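Esterase TesA (Pseudomonas aeruginosa, PDB 4JGG) hydrolyses carboxylic esters, preferring Tween detergents and short-chain p-nitrophenyl esters, with low thioesterase activity towards palmitoyl-coenzyme A. Local coordinates at residues Q41-L51 with L183-W194; S70-P78 with Q106-K117. All coordinates share one frame; numbering follows the deposited sequence.

Contact 1. Residues Q41-L51 with L183-W194; sequences QGWVALLQKRL and LAAQPRLLENVW
Arg50 lies across one face of the Trp194 indole and shows how an arginine can use its aliphatic and its charged parts on the same ring. Its CD sits over the six-membered ring, 3.6 Å from the centroid, a CH-pi contact. The chain then bends at chi3 (-67°), which carries CZ over the five-membered ring, 4.5 Å from its centroid, as a cation-pi pair. The guanidinium stands nearly upright on the indole, the planes 85° apart, so that its edge meets the ring through Arg50 NH1, 3.2 Å from Trp194 CG, while Leu190 CD2 covers one guanidinium face. At the rim of the indole, in its plane, Leu51 CD2 approaches Trp194 CZ3 to 3.5 Å.

Leu190 is a knob among Trp43, Leu46, Leu47 and Arg50, its CD2 3.6 Å from Leu46 CB. Trp43 answers in the other direction, packed among Gln186, Leu189, Leu190 and Val193. Val193 CG2 lies over one face of the six-membered ring of Trp43, whose NE1 bonds to Ser32. At the start of helix 43-51, Gln186 OE1 accepts from Trp43 N at 3.0 Å through an in-plane lone pair, a noticeably bent hydrogen bond.

Reciprocal knobs-into-holes packing at a crossing of -60° thus joins the first long helix to the C-terminal one, on one side of the parallel sheet in this alpha/beta/alpha SGNH-hydrolase fold.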
loop_
_atom_site.group_PDB
_atom_site.type_symbol
_atom_site.label_atom_id
_atom_site.label_comp_id
_atom_site.label_asym_id
_atom_site.label_seq_id
_atom_site.Cartn_x
_atom_site.Cartn_y
_atom_site.Cartn_z
ATOM N N GLN A 41 11.919 10.785 5.345
ATOM C CA GLN A 41 10.742 11.486 5.854
ATOM C C GLN A 41 9.460 10.862 5.315
ATOM O O GLN A 41 8.357 11.317 5.622
ATOM C CB GLN A 41 10.789 12.969 5.473
ATOM C CG GLN A 41 11.909 13.761 6.152
ATOM C CD GLN A 41 11.681 13.963 7.649
ATOM O OE1 GLN A 41 10.542 14.013 8.118
ATOM N NE2 GLN A 41 12.771 14.082 8.404
ATOM N N GLY A 42 9.617 9.817 4.511
ATOM C CA GLY A 42 8.479 9.117 3.951
ATOM C C GLY A 42 7.725 8.307 4.977
ATOM O O GLY A 42 8.252 7.960 6.045
ATOM N N TRP A 43 6.479 7.988 4.654
ATOM C CA TRP A 43 5.599 7.345 5.615
ATOM C C TRP A 43 6.152 6.024 6.175
ATOM O O TRP A 43 5.998 5.737 7.362
ATOM C CB TRP A 43 4.175 7.213 5.050
ATOM C CG TRP A 43 3.869 5.949 4.305
ATOM C CD1 TRP A 43 3.853 5.778 2.957
ATOM C CD2 TRP A 43 3.496 4.691 4.880
ATOM N NE1 TRP A 43 3.497 4.480 2.647
ATOM C CE2 TRP A 43 3.280 3.792 3.812
ATOM C CE3 TRP A 43 3.320 4.238 6.189
ATOM C CZ2 TRP A 43 2.901 2.466 4.018
ATOM C CZ3 TRP A 43 2.950 2.921 6.392
ATOM C CH2 TRP A 43 2.752 2.048 5.315
ATOM N N VAL A 44 6.821 5.232 5.348
ATOM C CA VAL A 44 7.358 3.953 5.826
ATOM C C VAL A 44 8.479 4.176 6.842
ATOM O O VAL A 44 8.552 3.497 7.863
ATOM C CB VAL A 44 7.875 3.071 4.670
ATOM C CG1 VAL A 44 8.718 1.950 5.215
ATOM C CG2 VAL A 44 6.712 2.510 3.853
ATOM N N ALA A 45 9.333 5.148 6.550
ATOM C CA ALA A 45 10.363 5.606 7.473
ATOM C C ALA A 45 9.761 6.057 8.789
ATOM O O ALA A 45 10.330 5.823 9.856
ATOM C CB ALA A 45 11.149 6.745 6.849
ATOM N N LEU A 46 8.613 6.729 8.720
ATOM C CA LEU A 46 7.949 7.187 9.928
ATOM C C LEU A 46 7.338 6.007 10.676
ATOM O O LEU A 46 7.207 6.037 11.910
ATOM C CB LEU A 46 6.847 8.200 9.589
ATOM C CG LEU A 46 7.220 9.454 8.797
ATOM C CD1 LEU A 46 5.988 10.350 8.673
ATOM C CD2 LEU A 46 8.358 10.196 9.440
ATOM N N LEU A 47 6.924 4.989 9.923
ATOM C CA LEU A 47 6.391 3.770 10.509
ATOM C C LEU A 47 7.471 3.128 11.373
ATOM O O LEU A 47 7.226 2.748 12.524
ATOM C CB LEU A 47 5.938 2.793 9.415
ATOM C CG LEU A 47 5.529 1.391 9.888
ATOM C CD1 LEU A 47 4.446 1.471 10.953
ATOM C CD2 LEU A 47 5.079 0.484 8.733
ATOM N N GLN A 48 8.677 3.023 10.820
ATOM C CA GLN A 48 9.763 2.354 11.532
ATOM C C GLN A 48 10.101 3.106 12.813
ATOM O O GLN A 48 10.381 2.503 13.838
ATOM C CB GLN A 48 11.009 2.208 10.653
ATOM C CG GLN A 48 12.191 1.554 11.367
ATOM C CD GLN A 48 11.936 0.095 11.745
ATOM O OE1 GLN A 48 12.441 -0.828 11.092
ATOM N NE2 GLN A 48 11.160 -0.118 12.811
ATOM N N LYS A 49 10.063 4.429 12.747
ATOM C CA LYS A 49 10.381 5.238 13.903
ATOM C C LYS A 49 9.295 5.142 14.980
ATOM O O LYS A 49 9.587 5.208 16.174
ATOM C CB LYS A 49 10.602 6.687 13.488
ATOM C CG LYS A 49 10.493 7.667 14.628
ATOM C CD LYS A 49 11.320 8.909 14.362
ATOM C CE LYS A 49 11.227 9.885 15.525
ATOM N NZ LYS A 49 11.873 9.348 16.761
ATOM N N ARG A 50 8.047 4.981 14.564
ATOM C CA ARG A 50 6.958 4.819 15.519
ATOM C C ARG A 50 6.992 3.441 16.159
ATOM O O ARG A 50 6.616 3.280 17.310
ATOM C CB ARG A 50 5.583 5.058 14.879
ATOM C CG ARG A 50 4.443 4.796 15.869
ATOM C CD ARG A 50 3.084 5.183 15.322
ATOM N NE ARG A 50 2.929 6.622 15.129
ATOM C CZ ARG A 50 1.820 7.181 14.653
ATOM N NH1 ARG A 50 0.771 6.423 14.342
ATOM N NH2 ARG A 50 1.756 8.495 14.498
ATOM N N LEU A 51 7.441 2.441 15.412
ATOM C CA LEU A 51 7.550 1.108 15.967
ATOM C C LEU A 51 8.637 1.130 17.033
ATOM O O LEU A 51 8.471 0.581 18.114
ATOM C CB LEU A 51 7.894 0.092 14.880
ATOM C CG LEU A 51 6.775 -0.250 13.896
ATOM C CD1 LEU A 51 7.284 -1.178 12.782
ATOM C CD2 LEU A 51 5.594 -0.863 14.630
ATOM N N LEU A 183 5.495 16.044 0.897
ATOM C CA LEU A 183 6.094 15.823 2.213
ATOM C C LEU A 183 5.082 16.002 3.350
ATOM O O LEU A 183 5.035 15.204 4.288
ATOM C CB LEU A 183 7.272 16.787 2.393
ATOM C CG LEU A 183 8.113 16.679 3.662
ATOM C CD1 LEU A 183 8.716 15.291 3.746
ATOM C CD2 LEU A 183 9.196 17.746 3.659
ATOM N N ALA A 184 4.254 17.036 3.253
ATOM C CA ALA A 184 3.323 17.377 4.326
ATOM C C ALA A 184 2.300 16.275 4.602
ATOM O O ALA A 184 1.678 16.242 5.668
ATOM C CB ALA A 184 2.617 18.680 4.012
ATOM N N ALA A 185 2.141 15.367 3.646
ATOM C CA ALA A 185 1.134 14.316 3.745
ATOM C C ALA A 185 1.631 13.075 4.477
ATOM O O ALA A 185 0.833 12.225 4.880
ATOM C CB ALA A 185 0.650 13.926 2.357
ATOM N N GLN A 186 2.944 12.959 4.633
ATOM C CA GLN A 186 3.534 11.700 5.113
ATOM C C GLN A 186 3.040 11.269 6.496
ATOM O O GLN A 186 2.722 10.088 6.707
ATOM C CB GLN A 186 5.068 11.729 5.036
ATOM C CG GLN A 186 5.640 12.025 3.642
ATOM C CD GLN A 186 5.138 11.066 2.573
ATOM O OE1 GLN A 186 5.312 9.855 2.676
ATOM N NE2 GLN A 186 4.509 11.610 1.543
ATOM N N PRO A 187 2.967 12.221 7.450
ATOM C CA PRO A 187 2.343 11.902 8.737
ATOM C C PRO A 187 0.942 11.334 8.581
ATOM O O PRO A 187 0.638 10.325 9.212
ATOM C CB PRO A 187 2.306 13.258 9.438
ATOM C CG PRO A 187 3.513 13.942 8.953
ATOM C CD PRO A 187 3.651 13.528 7.496
ATOM N N ARG A 188 0.116 11.956 7.735
ATOM C CA ARG A 188 -1.263 11.515 7.553
ATOM C C ARG A 188 -1.349 10.119 6.940
ATOM O O ARG A 188 -2.146 9.296 7.379
ATOM C CB ARG A 188 -2.060 12.498 6.691
ATOM C CG ARG A 188 -3.518 12.081 6.528
ATOM C CD ARG A 188 -4.267 12.240 7.842
ATOM N NE ARG A 188 -5.531 11.508 7.894
ATOM C CZ ARG A 188 -6.724 12.059 7.692
ATOM N NH1 ARG A 188 -6.821 13.344 7.397
ATOM N NH2 ARG A 188 -7.817 11.318 7.768
ATOM N N LEU A 189 -0.550 9.863 5.908
ATOM C CA LEU A 189 -0.409 8.492 5.403
ATOM C C LEU A 189 -0.166 7.515 6.558
ATOM O O LEU A 189 -0.848 6.500 6.663
ATOM C CB LEU A 189 0.699 8.401 4.342
ATOM C CG LEU A 189 0.386 9.191 3.064
ATOM C CD1 LEU A 189 1.526 9.104 2.025
ATOM C CD2 LEU A 189 -0.932 8.703 2.458
ATOM N N LEU A 190 0.795 7.817 7.433
ATOM C CA LEU A 190 1.076 6.932 8.572
ATOM C C LEU A 190 -0.114 6.813 9.512
ATOM O O LEU A 190 -0.441 5.714 9.968
ATOM C CB LEU A 190 2.327 7.376 9.346
ATOM C CG LEU A 190 2.639 6.646 10.661
ATOM C CD1 LEU A 190 2.939 5.165 10.460
ATOM C CD2 LEU A 190 3.802 7.340 11.354
ATOM N N GLU A 191 -0.747 7.944 9.811
ATOM C CA GLU A 191 -1.985 7.940 10.586
ATOM C C GLU A 191 -3.011 6.985 9.981
ATOM O O GLU A 191 -3.711 6.267 10.696
ATOM C CB GLU A 191 -2.579 9.352 10.692
ATOM C CG GLU A 191 -4.029 9.365 11.178
ATOM C CD GLU A 191 -4.584 10.765 11.464
ATOM O OE1 GLU A 191 -3.817 11.756 11.476
ATOM O OE2 GLU A 191 -5.806 10.868 11.668
ATOM N N ASN A 192 -3.103 6.967 8.656
ATOM C CA ASN A 192 -4.137 6.167 8.011
ATOM C C ASN A 192 -3.908 4.665 8.086
ATOM O O ASN A 192 -4.852 3.886 7.966
ATOM C CB ASN A 192 -4.361 6.625 6.565
ATOM C CG ASN A 192 -5.062 7.957 6.498
ATOM O OD1 ASN A 192 -5.615 8.409 7.496
ATOM N ND2 ASN A 192 -5.044 8.597 5.336
ATOM N N VAL A 193 -2.655 4.259 8.287
ATOM C CA VAL A 193 -2.326 2.842 8.326
ATOM C C VAL A 193 -2.282 2.330 9.762
ATOM O O VAL A 193 -2.771 1.249 10.047
ATOM C CB VAL A 193 -0.952 2.548 7.647
ATOM C CG1 VAL A 193 -0.678 1.055 7.600
ATOM C CG2 VAL A 193 -0.895 3.143 6.256
ATOM N N TRP A 194 -1.703 3.122 10.658
ATOM C CA TRP A 194 -1.375 2.652 12.017
ATOM C C TRP A 194 -2.516 1.928 12.729
ATOM O O TRP A 194 -2.323 0.820 13.228
ATOM C CB TRP A 194 -0.805 3.794 12.868
ATOM C CG TRP A 194 -0.329 3.382 14.252
ATOM C CD1 TRP A 194 -0.890 3.728 15.456
ATOM C CD2 TRP A 194 0.809 2.573 14.564
ATOM N NE1 TRP A 194 -0.175 3.178 16.488
ATOM C CE2 TRP A 194 0.874 2.458 15.970
ATOM C CE3 TRP A 194 1.783 1.925 13.792
ATOM C CZ2 TRP A 194 1.870 1.730 16.622
ATOM C CZ3 TRP A 194 2.772 1.194 14.445
ATOM C CH2 TRP A 194 2.807 1.105 15.840
#

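Contact 2. Residues S70-P78 with Q106-K117; sequences SAGGLARLP and QLQQNLASMAQK
Ser70 and Asn110 meet because each first torsion turns a polar group into the groove between the helices. Ser70 OG takes the crowded position between its backbone N and carbonyl carbon (chi1 66°), while Asn110 CG stands anti to its own carbonyl carbon. Asn110 ND2 thereby donates to Ser70 OG at 3.0 Å, nearly straight at 167°, with the hydroxyl oxygen almost in the amide plane. Ser70 OG also bonds to Asp97, whose carboxylate is shared with Gln106 NE2, and a water links Ala71 N to Gln106 OE1. This buried hydroxyl is therefore held both by Asn110 of the neighbouring helix and by Asp97 of the short helix 95-99, which should fix its rotation. On its carbon side the packing is tight, with Ser70 CB only 3.4 Å from Leu107 CD1.

One turn on, the contact becomes mainly van der Waals packing. Leu74 is a knob among Asn110, Ser113, Met114 and Lys117. Its side chain crosses that of Asn110 at about a right angle, with Leu74 CD2 3.4 Å from Asn110 OD1, and Leu74 CD1 lies 3.4 Å from Ser113 OG. Met114 returns the gesture from the other helix, among Ser70, Gly73, Leu74 and Leu77. Its CG packs 3.6 Å from Leu74 CA, and a bend at chi3 brings CE to 3.7 Å from Gly73 O. Gly73, with no side chain, lets Met114 SD lie directly against its backbone, where a CB would be tight. Leu77 CD2 continues the seam against Met114 CB, at 3.9 Å.

Met114 also touches strands 23-28 and 88-92, placing the seam over the sheet. Neighbouring helices running side by side in the same direction, 24° apart and 8.6 Å between axes, here form a helical layer of the flavodoxin-like alpha/beta/alpha sandwich of SGNH (GDSL) hydrolases.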
loop_
_atom_site.group_PDB
_atom_site.type_symbol
_atom_site.label_atom_id
_atom_site.label_comp_id
_atom_site.label_asym_id
_atom_site.label_seq_id
_atom_site.Cartn_x
_atom_site.Cartn_y
_atom_site.Cartn_z
ATOM N N SER A 70 -0.019 -4.271 -10.100
ATOM C CA SER A 70 -0.398 -5.510 -9.417
ATOM C C SER A 70 0.310 -6.719 -10.033
ATOM O O SER A 70 0.740 -7.625 -9.322
ATOM C CB SER A 70 -1.916 -5.712 -9.426
ATOM O OG SER A 70 -2.389 -5.916 -10.746
ATOM N N ALA A 71 0.457 -6.725 -11.353
ATOM C CA ALA A 71 1.152 -7.833 -12.009
ATOM C C ALA A 71 2.627 -7.847 -11.630
ATOM O O ALA A 71 3.196 -8.908 -11.389
ATOM C CB ALA A 71 0.982 -7.755 -13.513
ATOM N N GLY A 72 3.243 -6.670 -11.573
ATOM C CA GLY A 72 4.649 -6.560 -11.210
ATOM C C GLY A 72 4.933 -6.983 -9.774
ATOM O O GLY A 72 5.909 -7.688 -9.504
ATOM N N GLY A 73 4.077 -6.570 -8.851
ATOM C CA GLY A 73 4.232 -6.956 -7.460
ATOM C C GLY A 73 4.069 -8.458 -7.272
ATOM O O GLY A 73 4.797 -9.087 -6.491
ATOM N N LEU A 74 3.117 -9.039 -8.000
ATOM C CA LEU A 74 2.883 -10.471 -7.945
ATOM C C LEU A 74 4.119 -11.225 -8.456
ATOM O O LEU A 74 4.574 -12.178 -7.833
ATOM C CB LEU A 74 1.641 -10.837 -8.758
ATOM C CG LEU A 74 1.297 -12.320 -8.907
ATOM C CD1 LEU A 74 1.054 -12.987 -7.565
ATOM C CD2 LEU A 74 0.090 -12.521 -9.847
ATOM N N ALA A 75 4.658 -10.778 -9.589
ATOM C CA ALA A 75 5.853 -11.394 -10.155
ATOM C C ALA A 75 7.055 -11.370 -9.193
ATOM O O ALA A 75 7.812 -12.339 -9.139
ATOM C CB ALA A 75 6.215 -10.732 -11.470
ATOM N N ARG A 76 7.222 -10.280 -8.442
ATOM C CA ARG A 76 8.418 -10.088 -7.609
ATOM C C ARG A 76 8.243 -10.458 -6.126
ATOM O O ARG A 76 9.216 -10.503 -5.374
ATOM C CB ARG A 76 8.983 -8.663 -7.744
ATOM C CG ARG A 76 8.080 -7.548 -7.171
ATOM C CD ARG A 76 8.659 -6.176 -7.511
ATOM N NE ARG A 76 7.895 -5.058 -6.964
ATOM C CZ ARG A 76 8.212 -4.402 -5.849
ATOM N NH1 ARG A 76 9.272 -4.767 -5.138
ATOM N NH2 ARG A 76 7.471 -3.387 -5.444
ATOM N N LEU A 77 7.018 -10.758 -5.714
ATOM C CA LEU A 77 6.758 -11.119 -4.318
ATOM C C LEU A 77 7.408 -12.442 -3.847
ATOM O O LEU A 77 7.999 -12.491 -2.764
ATOM C CB LEU A 77 5.245 -11.078 -4.025
ATOM C CG LEU A 77 4.822 -11.515 -2.618
ATOM C CD1 LEU A 77 5.278 -10.524 -1.557
ATOM C CD2 LEU A 77 3.314 -11.726 -2.557
ATOM N N PRO A 78 7.340 -13.515 -4.661
ATOM C CA PRO A 78 7.906 -14.785 -4.176
ATOM C C PRO A 78 9.370 -14.678 -3.727
ATOM O O PRO A 78 9.738 -15.260 -2.696
ATOM C CB PRO A 78 7.768 -15.710 -5.390
ATOM C CG PRO A 78 6.535 -15.165 -6.080
ATOM C CD PRO A 78 6.655 -13.681 -5.951
ATOM N N GLN A 106 -8.235 -8.010 -13.544
ATOM C CA GLN A 106 -6.861 -8.493 -13.421
ATOM C C GLN A 106 -6.196 -7.966 -12.147
ATOM O O GLN A 106 -5.315 -8.621 -11.582
ATOM C CB GLN A 106 -6.026 -8.150 -14.670
ATOM C CG GLN A 106 -5.997 -6.660 -15.056
ATOM C CD GLN A 106 -4.819 -5.898 -14.436
ATOM O OE1 GLN A 106 -3.716 -6.441 -14.290
ATOM N NE2 GLN A 106 -5.051 -4.639 -14.082
ATOM N N LEU A 107 -6.619 -6.789 -11.698
ATOM C CA LEU A 107 -6.143 -6.237 -10.430
ATOM C C LEU A 107 -6.578 -7.148 -9.301
ATOM O O LEU A 107 -5.783 -7.509 -8.426
ATOM C CB LEU A 107 -6.713 -4.834 -10.192
ATOM C CG LEU A 107 -6.369 -4.209 -8.836
ATOM C CD1 LEU A 107 -4.856 -4.094 -8.629
ATOM C CD2 LEU A 107 -7.040 -2.849 -8.653
ATOM N N GLN A 108 -7.852 -7.521 -9.328
ATOM C CA GLN A 108 -8.423 -8.367 -8.290
ATOM C C GLN A 108 -7.704 -9.713 -8.261
ATOM O O GLN A 108 -7.408 -10.249 -7.198
ATOM C CB GLN A 108 -9.926 -8.556 -8.531
ATOM C CG GLN A 108 -10.714 -8.894 -7.270
ATOM C CD GLN A 108 -10.486 -10.318 -6.804
ATOM O OE1 GLN A 108 -9.959 -11.148 -7.544
ATOM N NE2 GLN A 108 -10.886 -10.611 -5.566
ATOM N N GLN A 109 -7.407 -10.252 -9.435
ATOM C CA GLN A 109 -6.717 -11.536 -9.530
ATOM C C GLN A 109 -5.287 -11.477 -8.970
ATOM O O GLN A 109 -4.878 -12.300 -8.136
ATOM C CB GLN A 109 -6.690 -11.982 -10.996
ATOM C CG GLN A 109 -6.047 -13.342 -11.240
ATOM C CD GLN A 109 -5.853 -13.623 -12.722
ATOM O OE1 GLN A 109 -5.266 -12.815 -13.449
ATOM N NE2 GLN A 109 -6.356 -14.764 -13.179
ATOM N N ASN A 110 -4.521 -10.507 -9.453
ATOM C CA ASN A 110 -3.150 -10.318 -9.012
ATOM C C ASN A 110 -3.012 -10.046 -7.511
ATOM O O ASN A 110 -2.185 -10.660 -6.842
ATOM C CB ASN A 110 -2.495 -9.198 -9.814
ATOM C CG ASN A 110 -2.318 -9.560 -11.272
ATOM O OD1 ASN A 110 -2.225 -10.742 -11.619
ATOM N ND2 ASN A 110 -2.260 -8.544 -12.137
ATOM N N LEU A 111 -3.823 -9.133 -6.983
ATOM C CA LEU A 111 -3.753 -8.800 -5.560
ATOM C C LEU A 111 -4.169 -9.993 -4.703
ATOM O O LEU A 111 -3.531 -10.300 -3.711
ATOM C CB LEU A 111 -4.641 -7.593 -5.225
ATOM C CG LEU A 111 -4.244 -6.176 -5.648
ATOM C CD1 LEU A 111 -5.361 -5.225 -5.240
ATOM C CD2 LEU A 111 -2.919 -5.729 -5.015
ATOM N N ALA A 112 -5.247 -10.659 -5.102
ATOM C CA ALA A 112 -5.710 -11.862 -4.430
ATOM C C ALA A 112 -4.603 -12.905 -4.331
ATOM O O ALA A 112 -4.353 -13.435 -3.251
ATOM C CB ALA A 112 -6.925 -12.438 -5.165
ATOM N N SER A 113 -3.953 -13.186 -5.464
ATOM C CA SER A 113 -2.848 -14.136 -5.543
ATOM C C SER A 113 -1.653 -13.713 -4.681
ATOM O O SER A 113 -1.034 -14.551 -4.024
ATOM C CB SER A 113 -2.417 -14.328 -6.998
ATOM O OG SER A 113 -1.361 -15.266 -7.091
ATOM N N MET A 114 -1.340 -12.419 -4.671
ATOM C CA MET A 114 -0.304 -11.892 -3.773
ATOM C C MET A 114 -0.649 -12.172 -2.321
ATOM O O MET A 114 0.215 -12.557 -1.549
ATOM C CB MET A 114 -0.113 -10.371 -3.933
ATOM C CG MET A 114 0.561 -9.892 -5.222
ATOM S SD MET A 114 0.920 -8.107 -5.167
ATOM C CE MET A 114 2.254 -8.046 -3.971
ATOM N N ALA A 115 -1.903 -11.927 -1.943
ATOM C CA ALA A 115 -2.336 -12.096 -0.558
ATOM C C ALA A 115 -2.337 -13.567 -0.193
ATOM O O ALA A 115 -2.010 -13.940 0.932
ATOM C CB ALA A 115 -3.715 -11.486 -0.332
ATOM N N GLN A 116 -2.699 -14.400 -1.158
ATOM C CA GLN A 116 -2.638 -15.846 -0.987
ATOM C C GLN A 116 -1.213 -16.305 -0.718
ATOM O O GLN A 116 -0.968 -17.089 0.199
ATOM C CB GLN A 116 -3.195 -16.545 -2.232
ATOM C CG GLN A 116 -3.333 -18.050 -2.105
ATOM C CD GLN A 116 -2.079 -18.789 -2.520
ATOM O OE1 GLN A 116 -1.307 -18.307 -3.347
ATOM N NE2 GLN A 116 -1.870 -19.973 -1.946
ATOM N N LYS A 117 -0.272 -15.810 -1.516
ATOM C CA LYS A 117 1.110 -16.272 -1.428
ATOM C C LYS A 117 1.770 -15.804 -0.136
ATOM O O LYS A 117 2.544 -16.542 0.476
ATOM C CB LYS A 117 1.915 -15.797 -2.635
ATOM C CG LYS A 117 1.657 -16.569 -3.917
ATOM C CD LYS A 117 2.490 -15.987 -5.046
ATOM C CE LYS A 117 2.167 -16.613 -6.403
ATOM N NZ LYS A 117 2.540 -18.048 -6.470
HETATM O O HOH W 1 -1.110 -5.255 -13.333
#

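Overall arrangement
Contacts 1 and 2 lie on opposite sides of the chain's centre, their own centres 24 Å apart and their nearest atoms about 11 Å apart, without touching. Between them runs the five-stranded parallel sheet. Strand 23-28 is a shared neighbour, touched by Val44, Leu47 and Leu51 on one side and by Arg76 and Met114 on the other. Along the chain, contact 1 brings the C-terminal helix 186-197 back to helix 43-53 after both helices of contact 2 have been laid down. Only contact 1 approaches the predicted catalytic residues, with Gln186 about 8 Å from His180 between side chains; contact 2 is structural packing away from that site.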